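Local coordinates for protein SAM-dependent methyltransferase (PDB 5BP7) that probably catalyses methyl transfer from S-adenosyl-L-methionine to a substrate, and binds the by-product S-adenosyl-L-homocysteine, at residues I32-A36 / T225-W229; P42-K47 / L209-W215; L74-R79 / L105-V111; W215-E219 / E249-Y253. All coordinates share one frame; numbering follows the deposited sequence.

Contact 1 opens first, at 32-36 in the N-terminal helix, and contact 2 opens soon after, at 42-47. Contact 3 (74-79 with 105-111) then opens and closes within the long spans of both, fastening helix 72-81 to the loop that leads from helix 92-104 into edge strand 111-115. The chain returns at 209-215 to close contact 2 where the sheet hands over to helix 212-232. That helix opens contact 4 at once, sharing Trp215, and closes contact 1 at 225-229; contact 4 ends later, at 249-253 on helix 239-260, so contacts 1 and 4 cross. They also touch, through Glu34 and Tyr218. Helix 212-232 thus joins the N-terminal segments to its antiparallel neighbour.

Contact 1. Residues I32-A36 / T225-W229; sequences ITESA and TMRRW
Ile32 and Trp229 join the N-terminal helix 28-34 to helix 212-232, two helices outside the Rossmann-like alternation of strands and helices in this methyltransferase. The branched side chain of Ile32 lies over one face of the indole. Its CG2 methyl forms a CH-pi contact 3.7 Å from the centroid of the five-membered ring of Trp229, only 13° off the ring normal. The other branch runs on across the same ring system: CG1 passes near NE1 and CE2, and CD1 reaches CZ2 of Trp229 at 3.7 Å. A beta-branched residue suits this place because its two arms can cover both rings of a tryptophan. One turn back, Thr225 presents both of its branches. With CG2 anti to the backbone N (the OG1 torsion chi1 is -56°), the methyl meets Ile32 O at 3.2 Å and touches OG of Ser35. Thr225 OG1 lies 2.7 Å from a water that donates to Thr33 O at 2.8 Å and accepts from Ala36 N at 2.9 Å, so one water ties together the backbone leaving helix 28-34 and the hydroxyl. The same OG1 is also bonded to Ala221 O in its own helix. Thr33 and the selenomethionine Met226 run side by side, Thr33 CG2 standing 3.7 Å from Met226 CG, while Thr33 OG1 is occupied by Ile29 O. Glu34 bonds His40, a residue of the S-adenosyl-L-homocysteine site. The arrangement is a helix-to-helix apolar contact with a water-mediated end, in a class I methyltransferase fold carrying an N-terminal helical extension.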
# COMPACT_ATOMS: atom_id res chain seq x y z
N ILE A 32 12.39 6.41 -8.49
CA ILE A 32 12.39 6.78 -9.91
C ILE A 32 11.08 6.37 -10.60
O ILE A 32 10.48 7.17 -11.31
CB ILE A 32 13.59 6.14 -10.64
CG1 ILE A 32 14.88 6.84 -10.23
CG2 ILE A 32 13.42 6.20 -12.15
CD1 ILE A 32 16.11 5.98 -10.43
N THR A 33 10.64 5.13 -10.40
CA THR A 33 9.47 4.62 -11.09
C THR A 33 8.14 5.14 -10.52
O THR A 33 7.18 5.27 -11.27
CB THR A 33 9.42 3.09 -11.08
OG1 THR A 33 9.34 2.63 -9.73
CG2 THR A 33 10.65 2.52 -11.78
N GLU A 34 8.10 5.43 -9.22
CA GLU A 34 6.85 5.83 -8.56
C GLU A 34 6.77 7.29 -8.10
O GLU A 34 5.84 7.65 -7.36
CB GLU A 34 6.53 4.87 -7.42
CG GLU A 34 6.34 3.44 -7.90
CD GLU A 34 5.85 2.49 -6.82
OE1 GLU A 34 6.14 1.27 -6.92
OE2 GLU A 34 5.18 2.96 -5.89
N SER A 35 7.66 8.16 -8.59
CA SER A 35 7.65 9.58 -8.21
C SER A 35 6.39 10.34 -8.59
O SER A 35 6.05 11.32 -7.94
CB SER A 35 8.86 10.33 -8.79
OG SER A 35 8.79 10.34 -10.19
N ALA A 36 5.68 9.89 -9.61
CA ALA A 36 4.41 10.52 -10.02
C ALA A 36 3.15 9.79 -9.48
O ALA A 36 2.05 10.13 -9.88
CB ALA A 36 4.36 10.66 -11.53
N THR A 225 6.54 7.44 -16.43
CA THR A 225 7.47 8.07 -15.52
C THR A 225 8.91 7.66 -15.87
O THR A 225 9.79 8.52 -15.96
CB THR A 225 7.17 7.71 -14.04
OG1 THR A 225 5.82 8.05 -13.72
CG2 THR A 225 8.09 8.46 -13.08
N MSE A 226 9.13 6.37 -16.08
CA MSE A 226 10.45 5.84 -16.45
C MSE A 226 10.95 6.44 -17.73
O MSE A 226 12.10 6.86 -17.83
CB MSE A 226 10.42 4.33 -16.65
CG MSE A 226 10.37 3.59 -15.32
SE MSE A 226 9.85 1.69 -15.57
CE MSE A 226 11.68 1.15 -15.42
N ARG A 227 10.09 6.51 -18.74
CA ARG A 227 10.51 7.01 -20.05
C ARG A 227 10.95 8.45 -19.95
O ARG A 227 11.97 8.84 -20.53
CB ARG A 227 9.40 6.84 -21.10
CG ARG A 227 9.73 7.36 -22.49
CD ARG A 227 11.01 6.78 -23.10
NE ARG A 227 11.28 7.51 -24.33
CZ ARG A 227 11.03 7.08 -25.57
NH1 ARG A 227 10.56 5.86 -25.84
NH2 ARG A 227 11.28 7.90 -26.59
N ARG A 228 10.17 9.25 -19.23
CA ARG A 228 10.52 10.67 -19.05
C ARG A 228 11.77 10.86 -18.23
O ARG A 228 12.58 11.72 -18.54
CB ARG A 228 9.38 11.42 -18.40
CG ARG A 228 8.20 11.55 -19.32
CD ARG A 228 7.11 12.37 -18.67
NE ARG A 228 5.98 12.51 -19.57
CZ ARG A 228 4.85 13.12 -19.27
NH1 ARG A 228 4.69 13.68 -18.07
NH2 ARG A 228 3.87 13.20 -20.17
N TRP A 229 11.92 10.04 -17.20
CA TRP A 229 13.12 10.06 -16.39
C TRP A 229 14.36 9.72 -17.20
O TRP A 229 15.40 10.34 -17.00
CB TRP A 229 13.00 9.10 -15.21
CG TRP A 229 14.16 9.19 -14.26
CD1 TRP A 229 14.26 10.00 -13.18
CD2 TRP A 229 15.37 8.45 -14.32
NE1 TRP A 229 15.46 9.80 -12.54
CE2 TRP A 229 16.16 8.84 -13.22
CE3 TRP A 229 15.86 7.47 -15.18
CZ2 TRP A 229 17.41 8.30 -12.96
CZ3 TRP A 229 17.13 6.92 -14.92
CH2 TRP A 229 17.89 7.34 -13.83
O HOH W 1 5.44 7.46 -11.14

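Contact 2. Residues P42-K47 / L209-W215; sequences PITPEK and LADQDGW
Pro42 sets the CB-CG edge of its ring down on one face of the Trp215 indole, its CB placed over the middle of the indole 3.6 Å from the centroid of the five-membered ring, in a CH-pi contact. CG continues over CE2 and CZ2, on the benzo side of the indole. A proline serves well here: its ring is compact and rigid, and its CH groups are readily drawn to an electron-rich face. Beside it the backbones come close together, Gly214 CA lying 3.4 Å from Pro42 O in a CA-H...O contact, an approach that the absence of a side chain on Gly214 permits. Ala210 CB also touches Pro42 O, and packs on Ile43 CG2. At the polar end Lys47 NZ donates to Leu209 O at 2.8 Å, in the carbonyl plane; the lysine chain reaches it by bending at chi2 (-94°) and chi4. NZ also donates to a water at 3.2 Å, which in turn gives a weak bond to Asp211 OD1. Two N-caps fix these partners. Thr44 OG1 accepts from Lys47 N at 3.1 Å, so the cap of helix 45-54 also anchors the lysine, and Asp211 OD1 accepts from Gly214 N at 3.0 Å to start helix 212-232. Farther out, Trp263 of strand 261-270 packs on Pro42 and Ile43 and pairs by backbone bonds with Ala210, while Trp215 rests on Leu261 of that strand and on Thr257 of helix 239-260.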
# COMPACT_ATOMS: atom_id res chain seq x y z
N PRO A 42 -2.22 -1.12 -6.31
CA PRO A 42 -3.12 -1.31 -7.43
C PRO A 42 -4.58 -1.02 -7.13
O PRO A 42 -5.44 -1.75 -7.59
CB PRO A 42 -2.90 -2.79 -7.81
CG PRO A 42 -2.52 -3.44 -6.54
CD PRO A 42 -1.82 -2.40 -5.70
N ILE A 43 -4.89 0.04 -6.42
CA ILE A 43 -6.26 0.49 -6.33
C ILE A 43 -6.40 1.91 -6.84
O ILE A 43 -5.52 2.74 -6.66
CB ILE A 43 -6.85 0.39 -4.93
CG1 ILE A 43 -5.93 1.03 -3.91
CG2 ILE A 43 -7.11 -1.08 -4.58
CD1 ILE A 43 -6.72 1.47 -2.71
N THR A 44 -7.55 2.16 -7.46
CA THR A 44 -7.85 3.45 -8.05
C THR A 44 -8.21 4.47 -6.98
O THR A 44 -8.53 4.09 -5.83
CB THR A 44 -9.03 3.34 -9.04
OG1 THR A 44 -10.19 2.83 -8.36
CG2 THR A 44 -8.69 2.41 -10.20
N PRO A 45 -8.16 5.77 -7.34
CA PRO A 45 -8.68 6.80 -6.44
C PRO A 45 -10.15 6.60 -6.08
O PRO A 45 -10.52 6.82 -4.92
CB PRO A 45 -8.51 8.10 -7.24
CG PRO A 45 -7.37 7.81 -8.19
CD PRO A 45 -7.55 6.36 -8.55
N GLU A 46 -10.96 6.16 -7.03
CA GLU A 46 -12.38 5.89 -6.76
C GLU A 46 -12.51 4.78 -5.72
O GLU A 46 -13.34 4.86 -4.81
CB GLU A 46 -13.15 5.56 -8.05
N LYS A 47 -11.67 3.75 -5.82
CA LYS A 47 -11.65 2.65 -4.82
C LYS A 47 -11.20 3.11 -3.45
O LYS A 47 -11.73 2.65 -2.44
CB LYS A 47 -10.77 1.48 -5.25
CG LYS A 47 -11.36 0.64 -6.33
CD LYS A 47 -12.11 -0.54 -5.75
CE LYS A 47 -12.74 -1.37 -6.85
NZ LYS A 47 -11.80 -2.32 -7.49
N LEU A 209 -11.41 -4.79 -2.91
CA LEU A 209 -10.43 -5.53 -3.70
C LEU A 209 -10.14 -4.79 -4.98
O LEU A 209 -11.04 -4.21 -5.61
CB LEU A 209 -10.94 -6.93 -4.03
CG LEU A 209 -11.40 -7.74 -2.83
CD1 LEU A 209 -11.82 -9.14 -3.27
CD2 LEU A 209 -10.35 -7.83 -1.74
N ALA A 210 -8.88 -4.82 -5.38
CA ALA A 210 -8.47 -4.27 -6.67
C ALA A 210 -9.13 -5.03 -7.79
O ALA A 210 -9.46 -6.21 -7.67
CB ALA A 210 -6.96 -4.39 -6.83
N ASP A 211 -9.30 -4.36 -8.91
CA ASP A 211 -9.56 -5.09 -10.16
C ASP A 211 -8.37 -4.88 -11.09
O ASP A 211 -7.42 -4.18 -10.76
CB ASP A 211 -10.92 -4.71 -10.78
CG ASP A 211 -10.99 -3.27 -11.25
OD1 ASP A 211 -9.95 -2.57 -11.30
OD2 ASP A 211 -12.11 -2.84 -11.58
N GLN A 212 -8.45 -5.45 -12.27
CA GLN A 212 -7.33 -5.34 -13.21
C GLN A 212 -7.04 -3.91 -13.66
O GLN A 212 -5.89 -3.58 -13.95
CB GLN A 212 -7.56 -6.28 -14.40
CG GLN A 212 -7.53 -7.75 -13.97
CD GLN A 212 -7.91 -8.69 -15.09
OE1 GLN A 212 -8.87 -8.45 -15.80
NE2 GLN A 212 -7.12 -9.76 -15.28
N ASP A 213 -8.08 -3.07 -13.73
CA ASP A 213 -7.92 -1.64 -14.04
C ASP A 213 -7.09 -0.90 -12.99
O ASP A 213 -6.32 0.01 -13.33
CB ASP A 213 -9.28 -0.94 -14.18
CG ASP A 213 -10.04 -1.35 -15.45
OD1 ASP A 213 -9.42 -1.65 -16.51
OD2 ASP A 213 -11.30 -1.35 -15.39
N GLY A 214 -7.24 -1.30 -11.73
CA GLY A 214 -6.42 -0.76 -10.66
C GLY A 214 -4.95 -1.16 -10.77
O GLY A 214 -4.05 -0.34 -10.57
N TRP A 215 -4.70 -2.42 -11.09
CA TRP A 215 -3.36 -2.88 -11.43
C TRP A 215 -2.77 -2.11 -12.62
O TRP A 215 -1.61 -1.71 -12.59
CB TRP A 215 -3.37 -4.37 -11.73
CG TRP A 215 -3.21 -5.23 -10.57
CD1 TRP A 215 -4.18 -6.03 -10.00
CD2 TRP A 215 -2.03 -5.44 -9.84
NE1 TRP A 215 -3.65 -6.71 -8.91
CE2 TRP A 215 -2.33 -6.36 -8.80
CE3 TRP A 215 -0.72 -4.92 -9.94
CZ2 TRP A 215 -1.38 -6.77 -7.90
CZ3 TRP A 215 0.22 -5.34 -9.02
CH2 TRP A 215 -0.11 -6.25 -8.00
O HOH W 2 -9.05 -1.03 -8.43

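Contact 3. Residues L74-R79 / L105-V111; sequences LCTWAR and LGVADRV
Val107 O is gripped by two backbone donors, Arg110 N at 3.0 Å and Val111 N at 3.2 Å, and this tight turn holds the Val107 side chain against Ala78. The meeting itself is apolar, with no hydrogen bond from one segment to the other. Ala78 CB sits at its centre, 3.8 Å from Val107 CB and 3.9 Å from Val111 CG1; a small methyl suits a point where the helix approaches the loop this closely. The two methyls of Val107 rest on the backbone hydrogen bond from Arg79 N to Cys75 O. Its CG1, anti to the carbonyl carbon (chi1 -62°), comes 3.7 Å from Arg79 N, and CG2 turns toward Cys75 O. Val111 packs nearer the start of segment 74-79, with CG1 on Leu74 CB and CG2 beside Cys75 SG. The isobutyl of Leu105 closes the other end: CD1 packs at 4.0 Å on Cys75 CB, and CD2 lies 3.8 Å from Arg79 NH1, approaching the guanidinium obliquely. Arginine fits this exposed position, since its long chain, bent at chi3, carries the guanidinium back over the leucine methyls. Gly106, at positive phi, forms the Schellman motif that ends helix 92-104 and turns the chain back toward strand 111-115. Arg110 bonds Gly82 O and Ile83 O, attaching the loop to the chain that leaves helix 72-81. Cys75 and Val111 both continue onto Ala102 of helix 92-104, while Leu74 reaches Val63 of strand 62-66 and Phe113 of strand 111-115. The contact therefore joins the helix of one beta-alpha-beta unit to the loop ending the helix of the next, beside outermost strand 111-115.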
# COMPACT_ATOMS: atom_id res chain seq x y z
N LEU A 74 -4.53 9.12 3.96
CA LEU A 74 -4.73 10.02 5.09
C LEU A 74 -5.26 11.38 4.65
O LEU A 74 -6.19 11.92 5.26
CB LEU A 74 -3.43 10.18 5.92
CG LEU A 74 -3.06 8.99 6.80
CD1 LEU A 74 -1.72 9.24 7.50
CD2 LEU A 74 -4.12 8.74 7.86
N CYS A 75 -4.67 11.93 3.59
CA CYS A 75 -5.04 13.26 3.15
C CYS A 75 -6.47 13.32 2.64
O CYS A 75 -7.24 14.19 3.06
CB CYS A 75 -4.09 13.77 2.06
SG CYS A 75 -2.45 14.21 2.66
N THR A 76 -6.82 12.41 1.75
CA THR A 76 -8.17 12.42 1.15
C THR A 76 -9.27 12.11 2.21
O THR A 76 -10.35 12.69 2.19
CB THR A 76 -8.30 11.45 -0.03
OG1 THR A 76 -7.97 10.12 0.39
CG2 THR A 76 -7.43 11.88 -1.20
N TRP A 77 -8.96 11.22 3.13
CA TRP A 77 -9.92 10.89 4.20
C TRP A 77 -10.02 12.02 5.25
O TRP A 77 -11.09 12.24 5.84
CB TRP A 77 -9.56 9.55 4.86
CG TRP A 77 -9.73 8.33 3.99
CD1 TRP A 77 -10.09 8.30 2.67
CD2 TRP A 77 -9.45 6.97 4.36
NE1 TRP A 77 -10.08 7.01 2.21
CE2 TRP A 77 -9.69 6.18 3.22
CE3 TRP A 77 -9.01 6.35 5.54
CZ2 TRP A 77 -9.53 4.79 3.23
CZ3 TRP A 77 -8.86 4.97 5.56
CH2 TRP A 77 -9.11 4.20 4.41
N ALA A 78 -8.91 12.73 5.50
CA ALA A 78 -8.98 13.95 6.33
C ALA A 78 -9.90 14.99 5.69
O ALA A 78 -10.75 15.58 6.38
CB ALA A 78 -7.60 14.53 6.57
N ARG A 79 -9.75 15.18 4.38
CA ARG A 79 -10.64 16.07 3.63
C ARG A 79 -12.11 15.61 3.68
O ARG A 79 -12.99 16.39 4.02
CB ARG A 79 -10.19 16.18 2.18
CG ARG A 79 -11.00 17.15 1.32
CD ARG A 79 -10.65 16.99 -0.16
NE ARG A 79 -10.97 15.63 -0.60
CZ ARG A 79 -10.40 14.97 -1.61
NH1 ARG A 79 -9.45 15.53 -2.36
NH2 ARG A 79 -10.78 13.72 -1.87
N LEU A 105 -4.56 20.14 0.02
CA LEU A 105 -5.96 19.85 0.35
C LEU A 105 -6.48 20.53 1.63
O LEU A 105 -7.61 20.29 2.02
CB LEU A 105 -6.16 18.34 0.47
CG LEU A 105 -5.83 17.50 -0.76
CD1 LEU A 105 -6.17 16.06 -0.46
CD2 LEU A 105 -6.57 17.96 -2.00
N GLY A 106 -5.69 21.39 2.25
CA GLY A 106 -6.12 22.12 3.45
C GLY A 106 -6.27 21.27 4.70
O GLY A 106 -7.06 21.59 5.57
N VAL A 107 -5.49 20.19 4.81
CA VAL A 107 -5.59 19.28 5.96
C VAL A 107 -4.25 19.06 6.67
O VAL A 107 -4.08 18.06 7.38
CB VAL A 107 -6.21 17.92 5.55
CG1 VAL A 107 -7.64 18.11 5.04
CG2 VAL A 107 -5.36 17.21 4.50
N ALA A 108 -3.31 19.99 6.50
CA ALA A 108 -2.00 19.90 7.15
C ALA A 108 -2.06 19.93 8.68
O ALA A 108 -1.21 19.37 9.34
CB ALA A 108 -1.10 21.01 6.66
N ASP A 109 -3.08 20.58 9.24
CA ASP A 109 -3.31 20.55 10.69
C ASP A 109 -4.01 19.29 11.20
O ASP A 109 -4.13 19.10 12.40
CB ASP A 109 -4.05 21.82 11.18
CG ASP A 109 -5.43 22.01 10.53
OD1 ASP A 109 -5.76 21.39 9.48
OD2 ASP A 109 -6.19 22.85 11.06
N ARG A 110 -4.49 18.44 10.30
CA ARG A 110 -5.20 17.22 10.68
C ARG A 110 -4.35 15.96 10.58
O ARG A 110 -4.52 15.03 11.38
CB ARG A 110 -6.46 17.08 9.82
CG ARG A 110 -7.47 18.17 10.12
CD ARG A 110 -8.81 17.86 9.50
NE ARG A 110 -9.57 16.98 10.40
CZ ARG A 110 -10.08 17.39 11.57
NH1 ARG A 110 -9.92 18.64 11.99
NH2 ARG A 110 -10.74 16.54 12.33
N VAL A 111 -3.46 15.90 9.60
CA VAL A 111 -2.62 14.71 9.41
C VAL A 111 -1.14 15.08 9.38
O VAL A 111 -0.75 16.09 8.83
CB VAL A 111 -3.00 13.90 8.14
CG1 VAL A 111 -4.38 13.28 8.29
CG2 VAL A 111 -2.92 14.76 6.87

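Contact 4. Residues W215-E219 / E249-Y253; sequences WDRYE and EPGRY
Tyr253 spans the gap between two antiparallel helices, 212-232 and 239-260, whose axes here stand 11.9 Å apart at 155°. A long aromatic residue suits so wide a separation. From CB the ring is sent across the gap with CG anti to the backbone N (chi1 167°). CD1 then meets Glu219 CG at 3.5 Å and CE1 follows the same carbon, while Glu219 CB lies over that part of the ring face in a CH-pi contact; the aliphatic half of the glutamate thus serves as an apolar lid. Farther on, CE1 and CZ approach Trp215 CB, which sits at the ring edge. At the tip, OH donates to Asp216 OD1 at 2.6 Å, a short bond that reaches the carboxylate from its anti side, 26° out of plane. OD1 has a second partner in Arg258, a salt bridge that probably steadies the aspartate's negative charge. Back along helix 239-260, Arg252 grips Glu249 side-on, its NE donating to OE1 at 2.8 Å and NH2 to OE2 at 3.1 Å, and Arg252 NH1 is bonded to Gly178 O. Two like-charged groups, Glu219 and Glu249, come near each other across the gap, and the repulsion is probably relieved by Arg252 and by Lys222, which pairs with Glu219 OE1. A bridging water donates to both carboxylates, 2.7 Å from Glu219 OE1 and 2.9 Å from Glu249 OE2.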
# COMPACT_ATOMS: atom_id res chain seq x y z
N TRP A 215 -4.70 -2.42 -11.09
CA TRP A 215 -3.36 -2.88 -11.43
C TRP A 215 -2.77 -2.11 -12.62
O TRP A 215 -1.61 -1.71 -12.59
CB TRP A 215 -3.37 -4.37 -11.73
CG TRP A 215 -3.21 -5.23 -10.57
CD1 TRP A 215 -4.18 -6.03 -10.00
CD2 TRP A 215 -2.03 -5.44 -9.84
NE1 TRP A 215 -3.65 -6.71 -8.91
CE2 TRP A 215 -2.33 -6.36 -8.80
CE3 TRP A 215 -0.72 -4.92 -9.94
CZ2 TRP A 215 -1.38 -6.77 -7.90
CZ3 TRP A 215 0.22 -5.34 -9.02
CH2 TRP A 215 -0.11 -6.25 -8.00
N ASP A 216 -3.58 -1.89 -13.64
CA ASP A 216 -3.14 -1.11 -14.79
C ASP A 216 -2.66 0.28 -14.37
O ASP A 216 -1.62 0.73 -14.82
CB ASP A 216 -4.24 -0.98 -15.85
CG ASP A 216 -4.54 -2.28 -16.59
OD1 ASP A 216 -3.77 -3.27 -16.45
OD2 ASP A 216 -5.57 -2.33 -17.32
N ARG A 217 -3.42 0.95 -13.50
CA ARG A 217 -3.02 2.30 -13.00
C ARG A 217 -1.70 2.27 -12.28
O ARG A 217 -0.83 3.08 -12.54
CB ARG A 217 -4.07 2.93 -12.05
CG ARG A 217 -5.41 3.32 -12.65
CD ARG A 217 -5.34 4.35 -13.77
NE ARG A 217 -4.89 3.75 -15.03
CZ ARG A 217 -3.80 4.10 -15.71
NH1 ARG A 217 -2.97 5.05 -15.27
NH2 ARG A 217 -3.53 3.47 -16.84
N TYR A 218 -1.56 1.31 -11.39
CA TYR A 218 -0.35 1.18 -10.62
C TYR A 218 0.89 0.85 -11.48
O TYR A 218 1.93 1.51 -11.35
CB TYR A 218 -0.55 0.12 -9.54
CG TYR A 218 0.71 -0.16 -8.79
CD1 TYR A 218 1.34 0.86 -8.09
CD2 TYR A 218 1.31 -1.41 -8.83
CE1 TYR A 218 2.53 0.63 -7.43
CE2 TYR A 218 2.49 -1.65 -8.15
CZ TYR A 218 3.09 -0.62 -7.45
OH TYR A 218 4.26 -0.82 -6.81
N GLU A 219 0.76 -0.11 -12.40
CA GLU A 219 1.91 -0.51 -13.22
C GLU A 219 2.15 0.39 -14.41
O GLU A 219 3.28 0.83 -14.60
CB GLU A 219 1.81 -1.96 -13.70
CG GLU A 219 1.81 -2.97 -12.56
CD GLU A 219 3.13 -3.09 -11.79
OE1 GLU A 219 4.16 -2.47 -12.14
OE2 GLU A 219 3.11 -3.83 -10.77
N GLU A 249 8.90 -4.81 -18.85
CA GLU A 249 7.82 -4.76 -17.85
C GLU A 249 6.40 -4.92 -18.43
O GLU A 249 5.60 -5.60 -17.82
CB GLU A 249 7.90 -3.51 -16.97
CG GLU A 249 8.79 -3.63 -15.74
CD GLU A 249 8.27 -4.63 -14.74
OE1 GLU A 249 8.80 -5.76 -14.70
OE2 GLU A 249 7.31 -4.32 -14.00
N PRO A 250 6.08 -4.25 -19.56
CA PRO A 250 4.71 -4.38 -20.06
C PRO A 250 4.31 -5.84 -20.35
O PRO A 250 3.22 -6.27 -19.93
CB PRO A 250 4.71 -3.53 -21.34
CG PRO A 250 5.73 -2.47 -21.05
CD PRO A 250 6.82 -3.20 -20.29
N GLY A 251 5.20 -6.58 -21.01
CA GLY A 251 5.01 -8.00 -21.26
C GLY A 251 4.91 -8.84 -19.98
O GLY A 251 4.05 -9.72 -19.87
N ARG A 252 5.82 -8.62 -19.04
CA ARG A 252 5.83 -9.39 -17.79
C ARG A 252 4.51 -9.14 -17.04
O ARG A 252 3.87 -10.09 -16.59
CB ARG A 252 7.03 -9.04 -16.88
CG ARG A 252 7.19 -9.91 -15.61
CD ARG A 252 7.87 -9.21 -14.43
NE ARG A 252 7.19 -7.95 -14.10
CZ ARG A 252 6.00 -7.86 -13.49
NH1 ARG A 252 5.33 -8.94 -13.10
NH2 ARG A 252 5.47 -6.66 -13.26
N TYR A 253 4.17 -7.87 -16.90
CA TYR A 253 2.95 -7.46 -16.21
C TYR A 253 1.70 -8.15 -16.81
O TYR A 253 0.94 -8.81 -16.09
CB TYR A 253 2.80 -5.93 -16.22
CG TYR A 253 1.42 -5.51 -15.81
CD1 TYR A 253 0.98 -5.73 -14.50
CD2 TYR A 253 0.51 -4.95 -16.73
CE1 TYR A 253 -0.31 -5.42 -14.12
CE2 TYR A 253 -0.78 -4.61 -16.34
CZ TYR A 253 -1.19 -4.85 -15.03
OH TYR A 253 -2.46 -4.57 -14.61
O HOH W 3 5.60 -2.02 -14.41